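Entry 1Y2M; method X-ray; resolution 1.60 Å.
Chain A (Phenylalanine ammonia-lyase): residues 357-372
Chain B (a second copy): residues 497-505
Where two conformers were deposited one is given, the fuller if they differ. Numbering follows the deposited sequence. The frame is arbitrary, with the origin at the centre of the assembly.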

# COMPACT_ATOMS: atom_id res chain seq x y z
N ILE A 357 27.15 -19.00 -22.16
CA ILE A 357 25.90 -19.66 -22.55
C ILE A 357 25.07 -20.01 -21.31
O ILE A 357 25.60 -20.57 -20.34
CB ILE A 357 26.15 -20.92 -23.40
CG1 ILE A 357 26.59 -20.51 -24.81
CG2 ILE A 357 24.89 -21.79 -23.50
CD1 ILE A 357 27.16 -21.66 -25.64
N LEU A 358 23.79 -19.67 -21.35
CA LEU A 358 22.86 -19.97 -20.27
C LEU A 358 22.40 -21.41 -20.42
O LEU A 358 21.74 -21.78 -21.40
CB LEU A 358 21.67 -18.99 -20.34
CG LEU A 358 20.47 -19.20 -19.41
CD1 LEU A 358 20.11 -17.91 -18.68
CD2 LEU A 358 19.26 -19.74 -20.19
N ARG A 359 22.78 -22.26 -19.48
CA ARG A 359 22.49 -23.70 -19.63
C ARG A 359 21.27 -24.18 -18.83
O ARG A 359 20.81 -25.30 -19.04
CB ARG A 359 23.72 -24.53 -19.26
CG ARG A 359 24.93 -23.97 -19.96
CD ARG A 359 26.14 -24.85 -19.92
NE ARG A 359 26.98 -24.53 -21.07
CZ ARG A 359 28.18 -25.03 -21.30
NH1 ARG A 359 28.74 -25.89 -20.45
NH2 ARG A 359 28.84 -24.66 -22.39
N GLN A 360 20.76 -23.34 -17.93
CA GLN A 360 19.59 -23.71 -17.19
C GLN A 360 18.47 -22.69 -17.32
O GLN A 360 18.71 -21.51 -17.55
CB GLN A 360 19.95 -23.95 -15.72
CG GLN A 360 19.13 -25.04 -15.04
CD GLN A 360 18.39 -25.93 -16.03
OE1 GLN A 360 17.18 -25.82 -16.20
NE2 GLN A 360 19.16 -26.80 -16.74
N ASP A 361 17.23 -23.17 -17.19
CA ASP A 361 16.04 -22.31 -17.32
C ASP A 361 16.11 -21.13 -16.32
O ASP A 361 16.65 -21.25 -15.23
CB ASP A 361 14.75 -23.11 -17.09
CG ASP A 361 14.39 -24.00 -18.27
OD1 ASP A 361 15.09 -23.95 -19.31
OD2 ASP A 361 13.43 -24.77 -18.16
N ARG A 362 15.53 -20.00 -16.70
CA ARG A 362 15.45 -18.84 -15.82
C ARG A 362 14.38 -19.08 -14.75
O ARG A 362 13.66 -20.08 -14.77
CB ARG A 362 15.16 -17.59 -16.64
CG ARG A 362 16.15 -17.31 -17.67
CD ARG A 362 15.94 -16.00 -18.37
NE ARG A 362 16.96 -15.73 -19.38
CZ ARG A 362 16.91 -16.19 -20.64
NH1 ARG A 362 15.95 -17.02 -21.08
NH2 ARG A 362 17.91 -15.88 -21.45
N TYR A 363 14.34 -18.20 -13.76
CA TYR A 363 13.51 -18.51 -12.59
C TYR A 363 12.01 -18.63 -12.81
O TYR A 363 11.34 -19.40 -12.09
CB TYR A 363 13.77 -17.43 -11.53
CG TYR A 363 15.09 -17.51 -10.85
CD1 TYR A 363 16.14 -18.32 -11.31
CD2 TYR A 363 15.30 -16.70 -9.76
CE1 TYR A 363 17.35 -18.32 -10.62
CE2 TYR A 363 16.49 -16.71 -9.09
CZ TYR A 363 17.50 -17.47 -9.53
OH TYR A 363 18.67 -17.43 -8.83
N PRO A 364 11.44 -17.88 -13.77
CA PRO A 364 9.95 -18.05 -13.99
C PRO A 364 9.48 -19.48 -14.23
O PRO A 364 8.33 -19.84 -13.84
CB PRO A 364 9.66 -17.12 -15.15
CG PRO A 364 10.70 -16.05 -15.02
CD PRO A 364 11.96 -16.78 -14.59
N LEU A 365 10.32 -20.27 -14.89
CA LEU A 365 10.03 -21.70 -15.07
C LEU A 365 10.67 -22.54 -13.97
O LEU A 365 9.98 -23.33 -13.30
CB LEU A 365 10.47 -22.16 -16.48
CG LEU A 365 9.85 -21.40 -17.66
CD1 LEU A 365 10.43 -21.89 -18.97
CD2 LEU A 365 8.36 -21.55 -17.64
N ARG A 366 11.96 -22.32 -13.70
CA ARG A 366 12.69 -23.21 -12.81
C ARG A 366 12.26 -23.10 -11.32
O ARG A 366 12.39 -24.07 -10.58
CB ARG A 366 14.21 -23.04 -12.98
CG ARG A 366 15.01 -23.88 -12.09
CD ARG A 366 16.42 -24.06 -12.60
NE ARG A 366 17.10 -22.83 -12.98
CZ ARG A 366 18.01 -22.22 -12.23
NH1 ARG A 366 18.41 -22.72 -11.06
NH2 ARG A 366 18.62 -21.14 -12.71
N THR A 367 11.76 -21.93 -10.92
CA THR A 367 11.35 -21.72 -9.52
C THR A 367 9.84 -21.70 -9.34
O THR A 367 9.36 -21.33 -8.25
CB THR A 367 12.01 -20.47 -8.85
OG1 THR A 367 11.40 -19.26 -9.29
CG2 THR A 367 13.52 -20.44 -9.07
N SER A 368 9.13 -22.14 -10.37
CA SER A 368 7.67 -22.05 -10.40
C SER A 368 6.98 -22.81 -9.26
O SER A 368 6.07 -22.24 -8.62
CB SER A 368 7.12 -22.32 -11.80
OG SER A 368 7.45 -23.62 -12.30
N PRO A 369 7.44 -24.03 -8.92
CA PRO A 369 6.79 -24.69 -7.76
C PRO A 369 7.05 -23.96 -6.42
O PRO A 369 6.20 -23.96 -5.54
CB PRO A 369 7.42 -26.10 -7.76
CG PRO A 369 7.91 -26.29 -9.18
CD PRO A 369 8.45 -24.92 -9.53
N GLN A 370 8.25 -23.42 -6.26
CA GLN A 370 8.65 -22.71 -5.04
C GLN A 370 7.92 -21.37 -4.95
O GLN A 370 7.72 -20.83 -3.88
CB GLN A 370 10.14 -22.47 -5.06
CG GLN A 370 11.04 -23.75 -4.96
CD GLN A 370 11.30 -24.42 -6.31
OE1 GLN A 370 10.79 -23.99 -7.33
NE2 GLN A 370 12.13 -25.46 -6.32
N TRP A 371 7.55 -20.83 -6.11
CA TRP A 371 6.78 -19.58 -6.15
C TRP A 371 5.31 -19.80 -5.90
O TRP A 371 4.70 -19.07 -5.11
CB TRP A 371 6.98 -18.95 -7.51
CG TRP A 371 6.50 -17.55 -7.57
CD1 TRP A 371 5.29 -17.09 -8.03
CD2 TRP A 371 7.24 -16.38 -7.16
NE1 TRP A 371 5.23 -15.71 -7.94
CE2 TRP A 371 6.40 -15.26 -7.39
CE3 TRP A 371 8.48 -16.16 -6.54
CZ2 TRP A 371 6.80 -13.95 -7.11
CZ3 TRP A 371 8.87 -14.86 -6.25
CH2 TRP A 371 8.03 -13.76 -6.55
N LEU A 372 4.72 -20.77 -6.59
CA LEU A 372 3.30 -21.01 -6.45
C LEU A 372 2.94 -21.81 -5.18
O LEU A 372 1.82 -21.66 -4.62
CB LEU A 372 2.82 -21.76 -7.69
CG LEU A 372 2.88 -21.00 -9.00
CD1 LEU A 372 2.43 -21.94 -10.09
CD2 LEU A 372 2.00 -19.78 -8.99
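Chain B (497-505) MANQAVNSL

The segment of chain B, residues 497-505, has no regular helix or strand, and it lies along a stretch of chain A that runs from a loop into two helical segments, 363-366 and 368-372, the second continuing along the chain. The nearest CA pairs set the register: Arg362(A) with Asn499(B) at 4.8 Å, Tyr363(A) with Gln500(B) at 5.5 Å, Pro364(A) with Val502(B) at 6.1 Å and Trp371(A) with Ser504(B) at 7.9 Å. Residue numbers rise together on both chains, so the two run in the same general sense, and the growing separations show them drawing apart toward the second helix. The surface buried between the two stretches, both sides summed, is 587 Å². The backbone of chain B is irregular: Met497(B), Ala498(B) and Leu505(B) have positive phi, near 60°, whereas Val502(B) (-110/133) and Asn503(B) (-148/142) are extended.

Contact begins lightly at Leu358(A), whose CD1 is 4.3 Å from OD1 of Asn499(B). Gln360(A) and Asp361(A) take part mainly through their carbonyls. Water 1 lies 2.8 Å from O of Gln360(A) and 2.7 Å from OD1 of Asn499(B), both acceptors within its reach, and accepts from NH2 of Arg366(A) at 3.1 Å, so that it sits between the two chains. The same guanidinium is held by O of Asp361(A), which accepts from NE of Arg366(A) at 2.8 Å and from NH2 at 3.2 Å.

Arg362(A), at the N-cap position of the first helix, packs its CA 3.5 Å from OD1 of Asn499(B) and its CD 3.8 Å from O of Ala498(B). A second bridge forms here: water 2 accepts from NE of Arg362(A) at 3.0 Å and donates to O of Met497(B) at 3.1 Å.

The single direct hydrogen bond across the stretches follows. N of Tyr363(A) donates to O of Asn499(B) at 3.0 Å, with an angle of 164° at the hydrogen. An amide in the first turn of a helix has no carbonyl of that helix behind it, and chain B supplies the acceptor. The ring has C of Asn499(B) and N of Gln500(B) over one face; O of Val502(B) lies near the ring plane, 3.4 Å from CD2, while CE2 is 3.4 Å from CG of Gln500(B). CB of Tyr363(A) also meets CG2 of Val502(B) at 4.0 Å.

Pro364(A) offers CG to CB of Ala501(B) at 4.0 Å, and its N is 4.0 Å from CG2 of Val502(B). The CA-to-CB bond of Leu365(A) points away. The CA-to-CB bond of Val502(B) points toward chain A, and its CG2 meets OG1 of Thr367(A) at 3.7 Å. That hydroxyl donates to O of Tyr363(A) at 2.8 Å.

Beyond Thr367(A), contact resumes at Trp371(A). CB of Val502(B) stands 3.8 Å from the centroid of its six-membered ring and 9° off the normal, a CH-pi contact over the face. At the ring edge, CH2 of Trp371(A) is 3.4 Å from O of Asn503(B), and CZ3 is 3.9 Å from N of Ser504(B).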

# COMPACT_ATOMS: atom_id res chain seq x y z
N MSE B 497 19.54 -9.62 -15.35
CA MSE B 497 19.24 -9.90 -16.75
C MSE B 497 17.97 -10.71 -16.89
O MSE B 497 17.83 -11.53 -17.83
CB MSE B 497 20.40 -10.61 -17.46
CG MSE B 497 21.66 -9.81 -17.32
SE MSE B 497 23.12 -10.65 -18.37
CE MSE B 497 22.36 -11.16 -20.04
N ALA B 498 17.06 -10.47 -15.95
CA ALA B 498 15.81 -11.20 -15.85
C ALA B 498 15.99 -12.70 -15.64
O ALA B 498 14.99 -13.44 -15.67
CB ALA B 498 14.92 -10.91 -17.04
N ASN B 499 17.22 -13.18 -15.33
CA ASN B 499 17.37 -14.57 -14.86
C ASN B 499 16.56 -14.71 -13.58
O ASN B 499 15.89 -15.71 -13.37
CB ASN B 499 18.84 -14.98 -14.57
CG ASN B 499 18.97 -16.44 -14.11
OD1 ASN B 499 18.46 -17.37 -14.76
ND2 ASN B 499 19.73 -16.67 -13.03
N GLN B 500 16.61 -13.68 -12.73
CA GLN B 500 15.90 -13.70 -11.45
C GLN B 500 14.64 -12.83 -11.55
O GLN B 500 14.33 -12.04 -10.64
CB GLN B 500 16.79 -13.27 -10.30
CG GLN B 500 18.13 -14.03 -10.27
CD GLN B 500 18.87 -13.95 -8.97
OE1 GLN B 500 18.30 -13.77 -7.91
NE2 GLN B 500 20.18 -14.11 -9.06
N ALA B 501 13.85 -13.03 -12.60
CA ALA B 501 12.73 -12.15 -12.85
C ALA B 501 11.62 -12.24 -11.79
O ALA B 501 10.82 -11.34 -11.64
CB ALA B 501 12.15 -12.38 -14.20
N VAL B 502 11.53 -13.40 -11.15
CA VAL B 502 10.79 -13.55 -9.91
C VAL B 502 11.81 -13.78 -8.80
O VAL B 502 12.72 -14.60 -8.92
CB VAL B 502 9.70 -14.64 -9.95
CG1 VAL B 502 8.49 -14.17 -10.80
CG2 VAL B 502 10.24 -15.95 -10.47
N ASN B 503 11.64 -13.05 -7.71
CA ASN B 503 12.51 -13.15 -6.53
C ASN B 503 11.64 -12.87 -5.30
O ASN B 503 10.73 -12.05 -5.39
CB ASN B 503 13.70 -12.22 -6.60
CG ASN B 503 13.30 -10.82 -7.02
OD1 ASN B 503 12.97 -9.99 -6.18
ND2 ASN B 503 13.42 -10.54 -8.31
N SER B 504 11.88 -13.59 -4.20
CA SER B 504 10.94 -13.63 -3.08
C SER B 504 10.87 -12.37 -2.22
O SER B 504 9.81 -12.15 -1.53
CB SER B 504 11.20 -14.81 -2.14
OG SER B 504 12.30 -14.57 -1.31
N LEU B 505 11.98 -11.64 -2.12
CA LEU B 505 12.09 -10.47 -1.23
C LEU B 505 11.84 -10.84 0.26
O LEU B 505 11.48 -9.97 1.10
CB LEU B 505 11.16 -9.34 -1.68
CG LEU B 505 11.34 -8.88 -3.11
CD1 LEU B 505 10.25 -7.85 -3.40
CD2 LEU B 505 12.77 -8.32 -3.23
O HOH W 1 19.34 -19.84 -15.40
O HOH W 2 19.18 -14.32 -17.99